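Local coordinates for putative CRISPR-associated endoribonuclease-like protein Cas6nc (Pyrococcus horikoshii, PDB 3QJL) that binds CRISPR RNA as an endoribonuclease-like member of the Cas6 family in the prokaryotic CRISPR immune system, at residues Ser38-Ile43 and Ile91-Glu96. Residues are numbered along the deposited sequence; the frame is centred on the assembly and turned at random.
Sequences SIEPTI and IRAIAE
The carboxylate of E40 and the guanidinium of R92 form a long salt bridge, with OE2 of E40 3.7 Å from NH2 of R92. Their planes are tilted 29° apart; OE2 stands clear of the guanidinium plane and no N-H is aimed at it, so this is an attraction of charges and not a hydrogen bond. A second carboxylate, that of E96, stands near that of E40, OE2 to OE2 5.0 Å, and the positive end of R92 may ease this repulsion. R92 and E96 also have weak, long ion pairs with D89 and K100 of their own helix. Beside this group, CB of A93 is met by CG of E40 at 3.8 Å and by CD1 of I43 at 3.7 Å. Chi1 of E40 (-57°) sets CG anti to the carbonyl carbon, where it reaches A93, and the bend at chi2 (-73°) places CD, which carries the carboxylate toward R92. CG2 of I39 lies 3.9 Å from OE1 of E96, the two side chains crossing at about a right angle. E40, N-cap of helix 41-47, thus joins the junction after helix 25-39 to helix 88-100. Such helix packing on an antiparallel sheet is characteristic of the ferredoxin-like fold of Cas6 proteins.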
loop_
_atom_site.group_PDB
_atom_site.type_symbol
_atom_site.label_atom_id
_atom_site.label_comp_id
_atom_site.label_asym_id
_atom_site.label_seq_id
_atom_site.Cartn_x
_atom_site.Cartn_y
_atom_site.Cartn_z
ATOM N N SER A 38 18.897 -28.294 17.280
ATOM C CA SER A 38 20.217 -28.739 17.712
ATOM C C SER A 38 20.375 -28.644 19.235
ATOM O O SER A 38 21.039 -29.474 19.861
ATOM C CB SER A 38 21.304 -27.907 17.031
ATOM O OG SER A 38 21.337 -28.127 15.635
ATOM N N ILE A 39 19.760 -27.620 19.818
ATOM C CA ILE A 39 19.853 -27.353 21.248
ATOM C C ILE A 39 18.624 -27.865 22.007
ATOM O O ILE A 39 18.745 -28.700 22.890
ATOM C CB ILE A 39 20.053 -25.854 21.527
ATOM C CG1 ILE A 39 21.093 -25.267 20.579
ATOM C CG2 ILE A 39 20.491 -25.637 22.944
ATOM C CD1 ILE A 39 22.341 -26.091 20.488
ATOM N N GLU A 40 17.444 -27.354 21.673
ATOM C CA GLU A 40 16.231 -27.700 22.404
ATOM C C GLU A 40 15.222 -28.440 21.526
ATOM O O GLU A 40 14.191 -27.881 21.159
ATOM C CB GLU A 40 15.577 -26.429 22.937
ATOM C CG GLU A 40 16.471 -25.596 23.818
ATOM C CD GLU A 40 16.672 -26.221 25.186
ATOM O OE1 GLU A 40 16.027 -27.260 25.475
ATOM O OE2 GLU A 40 17.474 -25.668 25.973
ATOM N N PRO A 41 15.498 -29.715 21.216
ATOM C CA PRO A 41 14.660 -30.496 20.295
ATOM C C PRO A 41 13.199 -30.471 20.719
ATOM O O PRO A 41 12.288 -30.580 19.894
ATOM C CB PRO A 41 15.207 -31.923 20.449
ATOM C CG PRO A 41 16.593 -31.751 20.958
ATOM C CD PRO A 41 16.556 -30.533 21.835
ATOM N N THR A 42 12.996 -30.329 22.019
ATOM C CA THR A 42 11.682 -30.405 22.628
ATOM C C THR A 42 10.922 -29.107 22.369
ATOM O O THR A 42 9.698 -29.097 22.226
ATOM C CB THR A 42 11.829 -30.692 24.145
ATOM O OG1 THR A 42 10.763 -30.082 24.870
ATOM C CG2 THR A 42 13.151 -30.141 24.665
ATOM N N ILE A 43 11.659 -28.008 22.295
ATOM C CA ILE A 43 11.063 -26.725 21.954
ATOM C C ILE A 43 10.864 -26.603 20.444
ATOM O O ILE A 43 9.858 -26.060 19.976
ATOM C CB ILE A 43 11.902 -25.563 22.505
ATOM C CG1 ILE A 43 11.379 -25.181 23.889
ATOM C CG2 ILE A 43 11.882 -24.366 21.558
ATOM C CD1 ILE A 43 12.031 -23.964 24.464
ATOM N N ILE A 91 11.499 -17.961 23.367
ATOM C CA ILE A 91 12.379 -16.858 23.014
ATOM C C ILE A 91 13.827 -17.155 23.391
ATOM O O ILE A 91 14.742 -17.022 22.572
ATOM C CB ILE A 91 11.949 -15.574 23.705
ATOM C CG1 ILE A 91 10.517 -15.192 23.290
ATOM C CG2 ILE A 91 12.902 -14.471 23.350
ATOM C CD1 ILE A 91 10.273 -15.143 21.751
ATOM N N ARG A 92 14.006 -17.569 24.647
ATOM C CA ARG A 92 15.295 -17.918 25.240
ATOM C C ARG A 92 16.033 -18.890 24.337
ATOM O O ARG A 92 17.150 -18.627 23.908
ATOM C CB ARG A 92 15.028 -18.567 26.598
ATOM C CG ARG A 92 16.051 -18.303 27.690
ATOM C CD ARG A 92 16.991 -19.489 27.837
ATOM N NE ARG A 92 16.490 -20.639 27.094
ATOM C CZ ARG A 92 15.862 -21.672 27.648
ATOM N NH1 ARG A 92 15.684 -21.698 28.971
ATOM N NH2 ARG A 92 15.425 -22.677 26.876
ATOM N N ALA A 93 15.379 -20.001 24.022
ATOM C CA ALA A 93 15.944 -21.024 23.146
ATOM C C ALA A 93 16.275 -20.539 21.735
ATOM O O ALA A 93 17.189 -21.049 21.101
ATOM C CB ALA A 93 15.015 -22.212 23.074
ATOM N N ILE A 94 15.529 -19.570 21.224
ATOM C CA ILE A 94 15.808 -19.096 19.875
ATOM C C ILE A 94 17.074 -18.245 19.874
ATOM O O ILE A 94 17.952 -18.409 19.021
ATOM C CB ILE A 94 14.607 -18.337 19.265
ATOM C CG1 ILE A 94 13.473 -19.317 18.970
ATOM C CG2 ILE A 94 15.012 -17.603 17.990
ATOM C CD1 ILE A 94 12.164 -18.649 18.552
ATOM N N ALA A 95 17.166 -17.342 20.842
ATOM C CA ALA A 95 18.360 -16.522 21.004
ATOM C C ALA A 95 19.638 -17.378 21.023
ATOM O O ALA A 95 20.584 -17.107 20.283
ATOM C CB ALA A 95 18.251 -15.696 22.274
ATOM N N GLU A 96 19.651 -18.416 21.858
ATOM C CA GLU A 96 20.807 -19.298 21.971
ATOM C C GLU A 96 21.139 -19.988 20.648
ATOM O O GLU A 96 22.267 -19.886 20.146
ATOM C CB GLU A 96 20.573 -20.348 23.060
ATOM C CG GLU A 96 21.863 -20.855 23.687
ATOM C CD GLU A 96 21.636 -21.899 24.776
ATOM O OE1 GLU A 96 22.468 -22.830 24.886
ATOM O OE2 GLU A 96 20.638 -21.789 25.527
#